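Local structure of transcriptional regulator (LacI family) (3G85) at residues Gln35-Leu38 against Ala39-Tyr43; Gly62-Lys65 against Glu66-Phe69; Asn108-Asn111 against Tyr112-Gly115; Leu120-Lys124 against Lys125-Ser129. The protein probably acts as a LacI-family transcription factor that binds regulatory DNA, the crystallised part resembling periplasmic binding proteins. One frame throughout, in Å; residues are numbered along the deposited sequence.

Interaction 1: residues Gln35-Leu38 against Ala39-Tyr43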
ATOM      1  N   GLN A  35      17.150   1.682  -5.921  1.00 31.53           N
ATOM      2  CA  GLN A  35      18.560   1.234  -5.974  1.00 32.47           C
ATOM      3  C   GLN A  35      18.711   0.150  -7.059  1.00 33.51           C
ATOM      4  O   GLN A  35      19.641   0.174  -7.877  1.00 33.21           O
ATOM      5  CB  GLN A  35      19.065   0.744  -4.588  1.00 32.74           C
ATOM      6  CG  GLN A  35      19.274   1.877  -3.497  1.00 31.87           C
ATOM      7  CD  GLN A  35      19.539   1.350  -2.049  1.00 34.50           C
ATOM      8  OE1 GLN A  35      20.213   2.012  -1.235  1.00 34.54           O
ATOM      9  NE2 GLN A  35      19.019   0.162  -1.736  1.00 34.83           N
ATOM     10  N   SER A  36      17.762  -0.780  -7.092  1.00 33.67           N
ATOM     11  CA  SER A  36      17.850  -1.942  -7.958  1.00 35.54           C
ATOM     12  C   SER A  36      17.680  -1.615  -9.435  1.00 36.65           C
ATOM     13  O   SER A  36      18.391  -2.154 -10.297  1.00 37.11           O
ATOM     14  CB  SER A  36      16.835  -2.987  -7.507  1.00 35.27           C
ATOM     15  OG  SER A  36      16.562  -3.854  -8.557  1.00 38.81           O
ATOM     16  N   LYS A  37      16.716  -0.743  -9.715  1.00 37.27           N
ATOM     17  CA  LYS A  37      16.445  -0.237 -11.053  1.00 38.38           C
ATOM     18  C   LYS A  37      17.635   0.579 -11.593  1.00 39.43           C
ATOM     19  O   LYS A  37      18.051   0.392 -12.741  1.00 40.98           O
ATOM     20  CB  LYS A  37      15.203   0.652 -11.025  1.00 37.24           C
ATOM     21  CG  LYS A  37      14.833   1.247 -12.368  1.00 37.24           C
ATOM     22  CD  LYS A  37      14.504   0.193 -13.344  1.00 36.26           C
ATOM     23  CE  LYS A  37      14.048   0.835 -14.629  1.00 38.41           C
ATOM     24  NZ  LYS A  37      13.757  -0.238 -15.603  1.00 37.54           N
ATOM     25  N   LEU A  38      18.172   1.481 -10.779  1.00 40.30           N
ATOM     26  CA  LEU A  38      19.306   2.296 -11.226  1.00 41.63           C
ATOM     27  C   LEU A  38      20.582   1.500 -11.491  1.00 42.95           C
ATOM     28  O   LEU A  38      21.315   1.790 -12.462  1.00 42.76           O
ATOM     29  CB  LEU A  38      19.576   3.429 -10.248  1.00 40.84           C
ATOM     30  CG  LEU A  38      18.456   4.456 -10.403  1.00 41.52           C
ATOM     31  CD1 LEU A  38      18.633   5.527  -9.377  1.00 40.08           C
ATOM     32  CD2 LEU A  38      18.388   5.012 -11.849  1.00 40.16           C
ATOM     33  N   ALA A  39      20.839   0.508 -10.634  1.00 43.68           N
ATOM     34  CA  ALA A  39      21.974  -0.397 -10.784  1.00 44.70           C
ATOM     35  C   ALA A  39      21.901  -1.150 -12.096  1.00 45.89           C
ATOM     36  O   ALA A  39      22.939  -1.442 -12.694  1.00 46.44           O
ATOM     37  CB  ALA A  39      22.052  -1.365  -9.631  1.00 44.37           C
ATOM     38  N   LYS A  40      20.688  -1.463 -12.549  1.00 46.77           N
ATOM     39  CA  LYS A  40      20.504  -2.182 -13.809  1.00 47.68           C
ATOM     40  C   LYS A  40      20.674  -1.264 -15.012  1.00 47.95           C
ATOM     41  O   LYS A  40      20.807  -1.733 -16.142  1.00 48.08           O
ATOM     42  CB  LYS A  40      19.129  -2.833 -13.876  1.00 47.98           C
ATOM     43  CG  LYS A  40      19.059  -4.230 -13.269  1.00 50.57           C
ATOM     44  CD  LYS A  40      17.646  -4.797 -13.395  1.00 53.85           C
ATOM     45  CE  LYS A  40      16.681  -4.146 -12.393  1.00 55.57           C
ATOM     46  NZ  LYS A  40      15.270  -4.626 -12.568  1.00 57.80           N
ATOM     47  N   GLN A  41      20.652   0.041 -14.765  1.00 48.04           N
ATOM     48  CA  GLN A  41      20.710   1.030 -15.844  1.00 48.15           C
ATOM     49  C   GLN A  41      21.990   1.842 -15.763  1.00 47.29           C
ATOM     50  O   GLN A  41      22.054   2.946 -16.304  1.00 46.75           O
ATOM     51  CB  GLN A  41      19.529   2.005 -15.743  1.00 48.31           C
ATOM     52  CG  GLN A  41      18.186   1.380 -15.892  1.00 48.88           C
ATOM     53  CD  GLN A  41      17.155   2.388 -16.279  1.00 49.53           C
ATOM     54  OE1 GLN A  41      17.325   3.606 -16.081  1.00 49.25           O
ATOM     55  NE2 GLN A  41      16.062   1.898 -16.851  1.00 52.57           N
ATOM     56  N   ASN A  42      22.971   1.305 -15.042  1.00 46.96           N
ATOM     57  CA  ASN A  42      24.242   1.977 -14.791  1.00 46.80           C
ATOM     58  C   ASN A  42      24.093   3.409 -14.234  1.00 46.02           C
ATOM     59  O   ASN A  42      24.791   4.343 -14.646  1.00 45.21           O
ATOM     60  CB  ASN A  42      25.137   1.928 -16.047  1.00 47.67           C
ATOM     61  CG  ASN A  42      26.613   2.189 -15.733  1.00 50.02           C
ATOM     62  OD1 ASN A  42      27.358   2.641 -16.598  1.00 53.08           O
ATOM     63  ND2 ASN A  42      27.034   1.914 -14.491  1.00 51.97           N
ATOM     64  N   TYR A  43      23.163   3.583 -13.301  1.00 44.24           N
ATOM     65  CA  TYR A  43      23.062   4.844 -12.562  1.00 43.32           C
ATOM     66  C   TYR A  43      23.004   6.067 -13.457  1.00 42.25           C
ATOM     67  O   TYR A  43      23.700   7.044 -13.213  1.00 42.44           O
ATOM     68  CB  TYR A  43      24.226   4.967 -11.564  1.00 44.22           C
ATOM     69  CG  TYR A  43      24.236   3.825 -10.577  1.00 45.34           C
ATOM     70  CD1 TYR A  43      23.489   3.900  -9.392  1.00 45.43           C
ATOM     71  CD2 TYR A  43      24.950   2.654 -10.842  1.00 46.02           C
ATOM     72  CE1 TYR A  43      23.467   2.849  -8.493  1.00 45.05           C
ATOM     73  CE2 TYR A  43      24.933   1.592  -9.952  1.00 45.66           C
ATOM     74  CZ  TYR A  43      24.189   1.706  -8.772  1.00 45.62           C
ATOM     75  OH  TYR A  43      24.160   0.666  -7.878  1.00 46.74           O
TER
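L38 and Y43 meet where helix 27-40 runs out: the carbonyl oxygen of L38 is gripped by two backbone N-H groups from opposite faces of its plane. Y43 N reaches L38 O at 2.7 Å with a nearly straight N-H...O angle of 167°, while Q41 N comes in at 3.0 Å from L38 O, far above the carbonyl plane. The same oxygen also lies over one face of the Y43 ring, toward its rim, and the ring's CD1 rests 4.0 Å from L38 CB. This turn round buried L38 is the tight part of the contact. Before it the helix holds its ordinary pattern, with A39 N bonded to Q35 O at 3.0 Å. The solvent side, with exposed A39 and K40, is looser: K40 N divides itself between S36 O at 3.3 Å and a weak bond to K37 O, and the K40 chain, bent at its third torsion, curls back until its CE stands 3.8 Å from S36 OG. K37 and Q41 face helix 245-260 instead. K37 starts with CG anti to its backbone N (chi1 179°) and bends at chi2, which carries its CE beside the end of Q41; its NZ bonds to S254. The turn closes the helix of the beta-alpha-beta unit formed by strand 13-19, helix 27-40 and strand 46-52, and K37, L38 and Q41 pack against I253 of helix 245-260.

Interaction 2: residues Gly62-Lys65 against Glu66-Phe69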
ATOM      1  N   GLY A  62      11.305  22.162  -5.369  1.00 34.78           N
ATOM      2  CA  GLY A  62      11.743  21.194  -6.388  1.00 34.96           C
ATOM      3  C   GLY A  62      10.707  20.834  -7.452  1.00 35.19           C
ATOM      4  O   GLY A  62      11.032  20.132  -8.407  1.00 33.79           O
ATOM      5  N   ILE A  63       9.465  21.292  -7.270  1.00 36.30           N
ATOM      6  CA  ILE A  63       8.408  21.189  -8.299  1.00 38.93           C
ATOM      7  C   ILE A  63       7.974  22.555  -8.874  1.00 40.68           C
ATOM      8  O   ILE A  63       7.011  22.627  -9.643  1.00 40.66           O
ATOM      9  CB  ILE A  63       7.141  20.354  -7.833  1.00 38.33           C
ATOM     10  CG1 ILE A  63       6.372  21.047  -6.700  1.00 38.62           C
ATOM     11  CG2 ILE A  63       7.546  18.921  -7.454  1.00 39.05           C
ATOM     12  CD1 ILE A  63       4.904  20.593  -6.534  1.00 39.37           C
ATOM     13  N   SER A  64       8.691  23.621  -8.516  1.00 43.38           N
ATOM     14  CA  SER A  64       8.373  24.974  -8.990  1.00 46.30           C
ATOM     15  C   SER A  64       8.997  25.259 -10.345  1.00 48.24           C
ATOM     16  O   SER A  64       9.926  24.563 -10.778  1.00 48.29           O
ATOM     17  CB  SER A  64       8.887  26.031  -8.011  1.00 46.02           C
ATOM     18  OG  SER A  64      10.283  26.221  -8.175  1.00 47.48           O
ATOM     19  N   LYS A  65       8.493  26.314 -10.989  1.00 50.85           N
ATOM     20  CA  LYS A  65       9.087  26.846 -12.212  1.00 53.37           C
ATOM     21  C   LYS A  65      10.598  27.035 -12.080  1.00 53.93           C
ATOM     22  O   LYS A  65      11.348  26.768 -13.021  1.00 54.72           O
ATOM     23  CB  LYS A  65       8.432  28.190 -12.579  1.00 53.52           C
ATOM     24  CG  LYS A  65       9.088  28.901 -13.786  1.00 55.14           C
ATOM     25  CD  LYS A  65       8.412  30.235 -14.123  1.00 54.97           C
ATOM     26  CE  LYS A  65       8.751  30.649 -15.556  1.00 57.17           C
ATOM     27  NZ  LYS A  65      10.157  31.151 -15.702  1.00 58.69           N
ATOM     28  N   GLU A  66      11.034  27.472 -10.902  1.00 54.85           N
ATOM     29  CA  GLU A  66      12.374  28.036 -10.735  1.00 55.67           C
ATOM     30  C   GLU A  66      13.455  27.073 -10.254  1.00 55.38           C
ATOM     31  O   GLU A  66      14.616  27.209 -10.647  1.00 56.04           O
ATOM     32  CB  GLU A  66      12.323  29.264  -9.807  1.00 56.06           C
ATOM     33  CG  GLU A  66      11.508  30.447 -10.357  1.00 58.92           C
ATOM     34  CD  GLU A  66      12.083  31.031 -11.658  1.00 63.36           C
ATOM     35  OE1 GLU A  66      13.311  31.298 -11.715  1.00 65.58           O
ATOM     36  OE2 GLU A  66      11.303  31.231 -12.627  1.00 64.98           O
ATOM     37  N   ASN A  67      13.093  26.118  -9.398  1.00 54.28           N
ATOM     38  CA  ASN A  67      14.092  25.261  -8.755  1.00 53.18           C
ATOM     39  C   ASN A  67      13.903  23.763  -9.035  1.00 51.16           C
ATOM     40  O   ASN A  67      14.348  22.928  -8.235  1.00 51.39           O
ATOM     41  CB  ASN A  67      14.080  25.489  -7.232  1.00 54.22           C
ATOM     42  CG  ASN A  67      14.093  26.962  -6.856  1.00 56.62           C
ATOM     43  OD1 ASN A  67      15.079  27.660  -7.098  1.00 60.09           O
ATOM     44  ND2 ASN A  67      12.995  27.442  -6.264  1.00 58.66           N
ATOM     45  N   SER A  68      13.280  23.429 -10.167  1.00 48.52           N
ATOM     46  CA  SER A  68      12.711  22.086 -10.354  1.00 45.13           C
ATOM     47  C   SER A  68      13.741  20.986 -10.564  1.00 42.40           C
ATOM     48  O   SER A  68      14.778  21.189 -11.199  1.00 42.02           O
ATOM     49  CB  SER A  68      11.664  22.055 -11.479  1.00 45.53           C
ATOM     50  OG  SER A  68      12.273  21.796 -12.731  1.00 47.24           O
ATOM     51  N   PHE A  69      13.438  19.817 -10.006  1.00 38.45           N
ATOM     52  CA  PHE A  69      14.135  18.594 -10.348  1.00 34.87           C
ATOM     53  C   PHE A  69      13.834  18.251 -11.813  1.00 32.84           C
ATOM     54  O   PHE A  69      13.021  18.907 -12.436  1.00 32.39           O
ATOM     55  CB  PHE A  69      13.650  17.489  -9.432  1.00 33.57           C
ATOM     56  CG  PHE A  69      14.191  17.591  -8.044  1.00 31.70           C
ATOM     57  CD1 PHE A  69      15.510  17.254  -7.779  1.00 31.99           C
ATOM     58  CD2 PHE A  69      13.386  18.033  -7.002  1.00 31.82           C
ATOM     59  CE1 PHE A  69      16.026  17.319  -6.483  1.00 31.89           C
ATOM     60  CE2 PHE A  69      13.898  18.114  -5.677  1.00 29.25           C
ATOM     61  CZ  PHE A  69      15.207  17.766  -5.431  1.00 31.30           C
TER
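A tight turn in the loop between strands 46-52 and 71-74 is built round the hydroxyl of S64. S64 OG accepts from two successive backbone N-H groups, E66 N and N67 N, each 3.1 Å from it; the bond from N67 is the straighter, at 158° against 138°. Its chi1 of 78° sets OG between the backbone N and the carbonyl carbon, turned back over the chain that follows, and the same oxygen also bonds to K61 O. Farther back the two arms of the loop are clasped by F69 N, 2.9 Å from G62 O. That carbonyl also receives a CA-H...O contact from S68 CA at 3.2 Å. The F69 ring lies close against G62, its CD2 3.6 Å from G62 CA. At the exposed end K65 and E66 lie side by side, joined by a salt bridge of 3.3 Å between K65 NZ and E66 OE2. Inward, F69 packs on strands 13-19 and 46-52, with T13, A15, Y17, V48 and C50 around it. The bond from S64 OG to the N-H two residues on makes an ST turn, reinforced by the N-H of N67 and here part of a strand-linking loop.

Interaction 3: residues Asn108-Asn111 against Tyr112-Gly115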
ATOM      1  N   ASN A 108       0.197   2.241 -10.547  1.00 19.16           N
ATOM      2  CA  ASN A 108      -0.848   1.912  -9.569  1.00 20.51           C
ATOM      3  C   ASN A 108      -0.967   0.423  -9.400  1.00 19.77           C
ATOM      4  O   ASN A 108      -0.365  -0.342 -10.151  1.00 20.78           O
ATOM      5  CB  ASN A 108      -2.224   2.442 -10.002  1.00 20.61           C
ATOM      6  CG  ASN A 108      -2.210   3.913 -10.440  1.00 25.63           C
ATOM      7  OD1 ASN A 108      -2.899   4.276 -11.397  1.00 34.99           O
ATOM      8  ND2 ASN A 108      -1.443   4.740  -9.788  1.00 23.37           N
ATOM      9  N   VAL A 109      -1.711  -0.004  -8.383  1.00 20.33           N
ATOM     10  CA  VAL A 109      -1.980  -1.425  -8.232  1.00 20.35           C
ATOM     11  C   VAL A 109      -3.497  -1.569  -8.260  1.00 21.39           C
ATOM     12  O   VAL A 109      -4.227  -0.622  -7.964  1.00 21.86           O
ATOM     13  CB  VAL A 109      -1.278  -2.014  -6.964  1.00 20.97           C
ATOM     14  CG1 VAL A 109      -1.930  -1.424  -5.691  1.00 20.09           C
ATOM     15  CG2 VAL A 109      -1.286  -3.572  -6.964  1.00 20.87           C
ATOM     16  N   ASP A 110      -4.014  -2.726  -8.659  1.00 21.34           N
ATOM     17  CA  ASP A 110      -5.490  -2.869  -8.651  1.00 22.24           C
ATOM     18  C   ASP A 110      -6.001  -3.176  -7.255  1.00 22.10           C
ATOM     19  O   ASP A 110      -6.070  -4.330  -6.837  1.00 21.35           O
ATOM     20  CB  ASP A 110      -5.999  -3.902  -9.649  1.00 23.87           C
ATOM     21  CG  ASP A 110      -7.529  -3.739  -9.917  1.00 27.31           C
ATOM     22  OD1 ASP A 110      -8.292  -3.339  -9.002  1.00 27.14           O
ATOM     23  OD2 ASP A 110      -7.974  -4.005 -11.051  1.00 31.66           O
ATOM     24  N   ASN A 111      -6.320  -2.104  -6.547  1.00 21.97           N
ATOM     25  CA  ASN A 111      -6.611  -2.110  -5.117  1.00 22.63           C
ATOM     26  C   ASN A 111      -7.843  -2.932  -4.802  1.00 22.87           C
ATOM     27  O   ASN A 111      -7.797  -3.783  -3.960  1.00 22.47           O
ATOM     28  CB  ASN A 111      -6.761  -0.661  -4.641  1.00 21.25           C
ATOM     29  CG  ASN A 111      -5.451   0.090  -4.724  1.00 23.39           C
ATOM     30  OD1 ASN A 111      -4.524  -0.205  -3.972  1.00 21.66           O
ATOM     31  ND2 ASN A 111      -5.347   1.033  -5.674  1.00 22.08           N
ATOM     32  N   TYR A 112      -8.942  -2.656  -5.503  1.00 23.52           N
ATOM     33  CA  TYR A 112     -10.148  -3.445  -5.321  1.00 23.98           C
ATOM     34  C   TYR A 112      -9.867  -4.945  -5.488  1.00 23.32           C
ATOM     35  O   TYR A 112     -10.278  -5.745  -4.653  1.00 23.26           O
ATOM     36  CB  TYR A 112     -11.232  -2.945  -6.268  1.00 25.18           C
ATOM     37  CG  TYR A 112     -12.588  -3.586  -6.014  1.00 27.33           C
ATOM     38  CD1 TYR A 112     -13.546  -2.938  -5.233  1.00 25.62           C
ATOM     39  CD2 TYR A 112     -12.896  -4.849  -6.546  1.00 28.55           C
ATOM     40  CE1 TYR A 112     -14.793  -3.532  -4.989  1.00 29.10           C
ATOM     41  CE2 TYR A 112     -14.137  -5.426  -6.323  1.00 28.23           C
ATOM     42  CZ  TYR A 112     -15.074  -4.762  -5.543  1.00 29.43           C
ATOM     43  OH  TYR A 112     -16.316  -5.356  -5.317  1.00 31.81           O
ATOM     44  N   LYS A 113      -9.177  -5.344  -6.554  1.00 22.58           N
ATOM     45  CA  LYS A 113      -8.869  -6.756  -6.757  1.00 23.51           C
ATOM     46  C   LYS A 113      -7.995  -7.366  -5.664  1.00 22.97           C
ATOM     47  O   LYS A 113      -8.090  -8.556  -5.420  1.00 24.06           O
ATOM     48  CB  LYS A 113      -8.242  -7.068  -8.123  1.00 22.70           C
ATOM     49  CG  LYS A 113      -9.212  -6.931  -9.306  1.00 26.83           C
ATOM     50  CD  LYS A 113      -8.513  -7.402 -10.579  1.00 28.64           C
ATOM     51  CE  LYS A 113      -9.483  -7.410 -11.772  1.00 34.41           C
ATOM     52  NZ  LYS A 113      -9.851  -6.003 -12.138  1.00 37.07           N
HETATM   53  N   MSE A 114      -7.116  -6.583  -5.036  1.00 22.78           N
HETATM   54  CA  MSE A 114      -6.383  -7.113  -3.879  1.00 24.36           C
HETATM   55  C   MSE A 114      -7.303  -7.539  -2.729  1.00 23.08           C
HETATM   56  O   MSE A 114      -7.149  -8.639  -2.180  1.00 22.16           O
HETATM   57  CB  MSE A 114      -5.376  -6.076  -3.364  1.00 23.07           C
HETATM   58  CG  MSE A 114      -4.240  -5.821  -4.381  1.00 24.57           C
HETATM   59 SE   MSE A 114      -2.994  -4.514  -3.657  1.00 32.76          SE
HETATM   60  CE  MSE A 114      -2.100  -5.636  -2.324  1.00 21.63           C
ATOM     61  N   GLY A 115      -8.228  -6.656  -2.346  1.00 22.40           N
ATOM     62  CA  GLY A 115      -9.233  -7.005  -1.319  1.00 24.40           C
ATOM     63  C   GLY A 115     -10.036  -8.223  -1.741  1.00 24.67           C
ATOM     64  O   GLY A 115     -10.307  -9.150  -0.956  1.00 24.51           O
TER
HETATM   65  O   HOH W   1      -9.201  -0.870  -7.710  1.00 30.79           O
HETATM   66  O   HOH W   2     -11.008  -3.528 -10.129  1.00 51.87           O
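D110 grips K113 twice, once through each carboxylate oxygen. OD1 accepts the backbone K113 N at 3.3 Å along an almost straight N-H...O line of 171°, and OD2 forms a salt bridge of 2.9 Å with K113 NZ; both donors stand above the carboxylate plane. With CG anti to the backbone N (chi1 -163°), the D110 carboxylate lies over the first turn of helix 111-124, while the K113 chain runs past it and bends at its last torsion to bring NZ round to OD2. Two waters extend this shell: water 1, 2.9 Å from D110 OD1, bridges to Y112 N, and water 2 donates to D110 OD1 and takes a weak bond from K113 NZ. The backbone of D110 serves too, its O accepting M114 N at 3.1 Å in the carbonyl plane. V109 meets selenomethionine M114 at about a right angle, the selenium 3.8 Å from both V109 methyls. Outward, N111 is held by R145 and N98, and its side chain is about 5 Å from a bound glycerol, probably from the crystallisation liquor. Y112 OH bonds to E151. A side chain at the N-cap that takes the N-H three residues on is the classic N-cap of a helix, here where strand 105-109 passes into helix 111-124.

Interaction 4: residues Leu120-Lys124 against Lys125-Ser129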
ATOM      1  N   LEU A 120     -11.778 -13.977  -1.550  1.00 28.06           N
ATOM      2  CA  LEU A 120     -11.922 -15.253  -2.264  1.00 28.48           C
ATOM      3  C   LEU A 120     -11.117 -16.385  -1.644  1.00 29.14           C
ATOM      4  O   LEU A 120     -11.497 -17.550  -1.764  1.00 29.89           O
ATOM      5  CB  LEU A 120     -11.629 -15.090  -3.773  1.00 28.18           C
ATOM      6  CG  LEU A 120     -12.640 -14.186  -4.509  1.00 29.81           C
ATOM      7  CD1 LEU A 120     -12.228 -13.876  -5.954  1.00 28.61           C
ATOM      8  CD2 LEU A 120     -14.091 -14.726  -4.452  1.00 30.69           C
ATOM      9  N   LEU A 121     -10.006 -16.070  -0.976  1.00 28.67           N
ATOM     10  CA  LEU A 121      -9.255 -17.108  -0.271  1.00 28.76           C
ATOM     11  C   LEU A 121     -10.127 -17.667   0.864  1.00 29.21           C
ATOM     12  O   LEU A 121     -10.185 -18.890   1.090  1.00 30.00           O
ATOM     13  CB  LEU A 121      -7.924 -16.547   0.289  1.00 28.77           C
ATOM     14  CG  LEU A 121      -6.975 -17.532   1.002  1.00 29.14           C
ATOM     15  CD1 LEU A 121      -5.557 -17.076   1.024  1.00 27.99           C
ATOM     16  CD2 LEU A 121      -7.405 -17.832   2.429  1.00 32.67           C
ATOM     17  N   PHE A 122     -10.780 -16.769   1.598  1.00 29.63           N
ATOM     18  CA  PHE A 122     -11.703 -17.177   2.667  1.00 29.95           C
ATOM     19  C   PHE A 122     -12.924 -17.924   2.086  1.00 31.59           C
ATOM     20  O   PHE A 122     -13.358 -18.937   2.655  1.00 31.77           O
ATOM     21  CB  PHE A 122     -12.181 -15.959   3.474  1.00 29.02           C
ATOM     22  CG  PHE A 122     -11.080 -15.307   4.320  1.00 28.75           C
ATOM     23  CD1 PHE A 122     -10.101 -16.089   4.929  1.00 28.43           C
ATOM     24  CD2 PHE A 122     -11.049 -13.922   4.510  1.00 27.64           C
ATOM     25  CE1 PHE A 122      -9.086 -15.499   5.715  1.00 28.54           C
ATOM     26  CE2 PHE A 122     -10.060 -13.335   5.319  1.00 29.37           C
ATOM     27  CZ  PHE A 122      -9.086 -14.141   5.923  1.00 27.64           C
ATOM     28  N   ALA A 123     -13.469 -17.400   0.979  1.00 32.73           N
ATOM     29  CA  ALA A 123     -14.642 -18.009   0.300  1.00 34.12           C
ATOM     30  C   ALA A 123     -14.340 -19.428  -0.138  1.00 36.11           C
ATOM     31  O   ALA A 123     -15.187 -20.323  -0.006  1.00 37.12           O
ATOM     32  CB  ALA A 123     -15.049 -17.193  -0.882  1.00 33.81           C
ATOM     33  N   LYS A 124     -13.128 -19.613  -0.660  1.00 37.29           N
ATOM     34  CA  LYS A 124     -12.634 -20.879  -1.159  1.00 38.70           C
ATOM     35  C   LYS A 124     -12.488 -21.874  -0.042  1.00 39.22           C
ATOM     36  O   LYS A 124     -12.574 -23.065  -0.289  1.00 39.60           O
ATOM     37  CB  LYS A 124     -11.272 -20.668  -1.798  1.00 39.27           C
ATOM     38  CG  LYS A 124     -10.870 -21.662  -2.833  1.00 42.03           C
ATOM     39  CD  LYS A 124      -9.907 -20.974  -3.809  1.00 47.04           C
ATOM     40  CE  LYS A 124     -10.648 -19.878  -4.598  1.00 48.92           C
ATOM     41  NZ  LYS A 124      -9.728 -18.933  -5.323  1.00 51.80           N
ATOM     42  N   LYS A 125     -12.239 -21.389   1.180  1.00 39.29           N
ATOM     43  CA  LYS A 125     -12.148 -22.243   2.383  1.00 39.70           C
ATOM     44  C   LYS A 125     -13.487 -22.379   3.124  1.00 39.23           C
ATOM     45  O   LYS A 125     -13.562 -23.029   4.160  1.00 38.82           O
ATOM     46  CB  LYS A 125     -11.071 -21.711   3.340  1.00 40.05           C
ATOM     47  CG  LYS A 125      -9.723 -21.619   2.666  1.00 41.88           C
ATOM     48  CD  LYS A 125      -8.584 -21.427   3.620  1.00 46.49           C
ATOM     49  CE  LYS A 125      -7.251 -21.396   2.848  1.00 47.77           C
ATOM     50  NZ  LYS A 125      -6.133 -21.798   3.741  1.00 49.18           N
ATOM     51  N   ARG A 126     -14.523 -21.758   2.563  1.00 38.84           N
ATOM     52  CA  ARG A 126     -15.912 -21.827   3.052  1.00 39.36           C
ATOM     53  C   ARG A 126     -16.111 -21.287   4.459  1.00 38.56           C
ATOM     54  O   ARG A 126     -16.969 -21.773   5.218  1.00 38.06           O
ATOM     55  CB  ARG A 126     -16.490 -23.245   2.916  1.00 39.71           C
ATOM     56  CG  ARG A 126     -16.534 -23.751   1.483  1.00 42.28           C
ATOM     57  CD  ARG A 126     -16.731 -25.255   1.435  1.00 45.90           C
ATOM     58  NE  ARG A 126     -18.052 -25.674   1.905  1.00 48.70           N
ATOM     59  CZ  ARG A 126     -19.212 -25.369   1.317  1.00 51.92           C
ATOM     60  NH1 ARG A 126     -19.260 -24.608   0.207  1.00 52.86           N
ATOM     61  NH2 ARG A 126     -20.342 -25.832   1.845  1.00 50.89           N
ATOM     62  N   TYR A 127     -15.336 -20.261   4.807  1.00 37.54           N
ATOM     63  CA  TYR A 127     -15.593 -19.523   6.034  1.00 37.02           C
ATOM     64  C   TYR A 127     -16.929 -18.822   5.924  1.00 36.57           C
ATOM     65  O   TYR A 127     -17.299 -18.349   4.850  1.00 36.90           O
ATOM     66  CB  TYR A 127     -14.489 -18.492   6.308  1.00 37.39           C
ATOM     67  CG  TYR A 127     -13.226 -19.111   6.812  1.00 37.50           C
ATOM     68  CD1 TYR A 127     -13.132 -19.553   8.122  1.00 38.68           C
ATOM     69  CD2 TYR A 127     -12.116 -19.252   5.979  1.00 37.83           C
ATOM     70  CE1 TYR A 127     -11.975 -20.123   8.593  1.00 40.40           C
ATOM     71  CE2 TYR A 127     -10.949 -19.822   6.439  1.00 38.60           C
ATOM     72  CZ  TYR A 127     -10.891 -20.260   7.747  1.00 39.66           C
ATOM     73  OH  TYR A 127      -9.752 -20.823   8.230  1.00 38.92           O
ATOM     74  N   LYS A 128     -17.646 -18.742   7.034  1.00 36.08           N
ATOM     75  CA  LYS A 128     -18.985 -18.191   7.010  1.00 36.10           C
ATOM     76  C   LYS A 128     -19.083 -16.772   7.540  1.00 34.73           C
ATOM     77  O   LYS A 128     -20.071 -16.081   7.300  1.00 34.18           O
ATOM     78  CB  LYS A 128     -19.976 -19.160   7.702  1.00 38.06           C
ATOM     79  CG  LYS A 128     -20.244 -20.415   6.849  1.00 39.42           C
ATOM     80  CD  LYS A 128     -21.144 -20.081   5.654  1.00 44.38           C
ATOM     81  CE  LYS A 128     -21.050 -21.122   4.499  1.00 46.18           C
ATOM     82  NZ  LYS A 128     -20.452 -20.573   3.221  1.00 49.04           N
ATOM     83  N   SER A 129     -18.051 -16.317   8.252  1.00 33.52           N
ATOM     84  CA  SER A 129     -17.955 -14.892   8.590  1.00 32.26           C
ATOM     85  C   SER A 129     -16.493 -14.465   8.767  1.00 30.83           C
ATOM     86  O   SER A 129     -15.604 -15.288   8.820  1.00 30.02           O
ATOM     87  CB  SER A 129     -18.753 -14.558   9.845  1.00 33.06           C
ATOM     88  OG  SER A 129     -18.207 -15.260  10.931  1.00 35.80           O
TER
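F122 and Y127 both hold CG anti to their own carbonyl carbon (chi1 -69° and -75°), and a positive phi at R126 (61°) turns the chain back on the last turn of helix 111-124. The reversal brings the Y127 ring to F122, and the two form an offset edge-to-face pair, the edge of F122 toward the face of Y127, with centroids 5.8 Å apart and planes nearly perpendicular; F122 CD1 and Y127 CD2 approach to 3.9 Å. F122 O itself lies at the edge of the tyrosine ring, 3.6 Å from Y127 CD2. Two backbone bonds fix the turn: Y127 N to F122 O at 3.2 Å, fairly straight, and R126 N to A123 O at 3.0 Å, with the donor well above the carbonyl plane. K125 N adds weak bonds to L121 O and F122 O. K125 runs extended beside L121, its CE 3.6 Å from L121 CD2 and its CG 3.2 Å from L121 O. The polar ends of both K125 and Y127 go to E219, the lysine by a salt bridge and the tyrosine hydroxyl by a hydrogen bond. F122 and Y127 also pack on A191, and F122 on V221. The reversal is a Schellman motif, a common helix C-terminus, leading here toward strand 131-134.

Interactions 1 and 2 are surface contacts on the part of the chain built round the parallel sheet, whereas interactions 3 and 4 are partly buried and share helix 111-124, one at its start and the other at its end, with centres about 19 Å apart. At the helix start a carboxylate, a lysine and waters serve the first turn; at the two helix ends, 39-43 and 125-129, returning N-H groups take up backbone carbonyls. Y43 lies near its carbonyl in the first, while Y127 pairs with F122 in the second. Interaction 2 lies in a loop after a short 3-10 segment and combines a serine hydroxyl, a backbone bond and an exposed salt bridge.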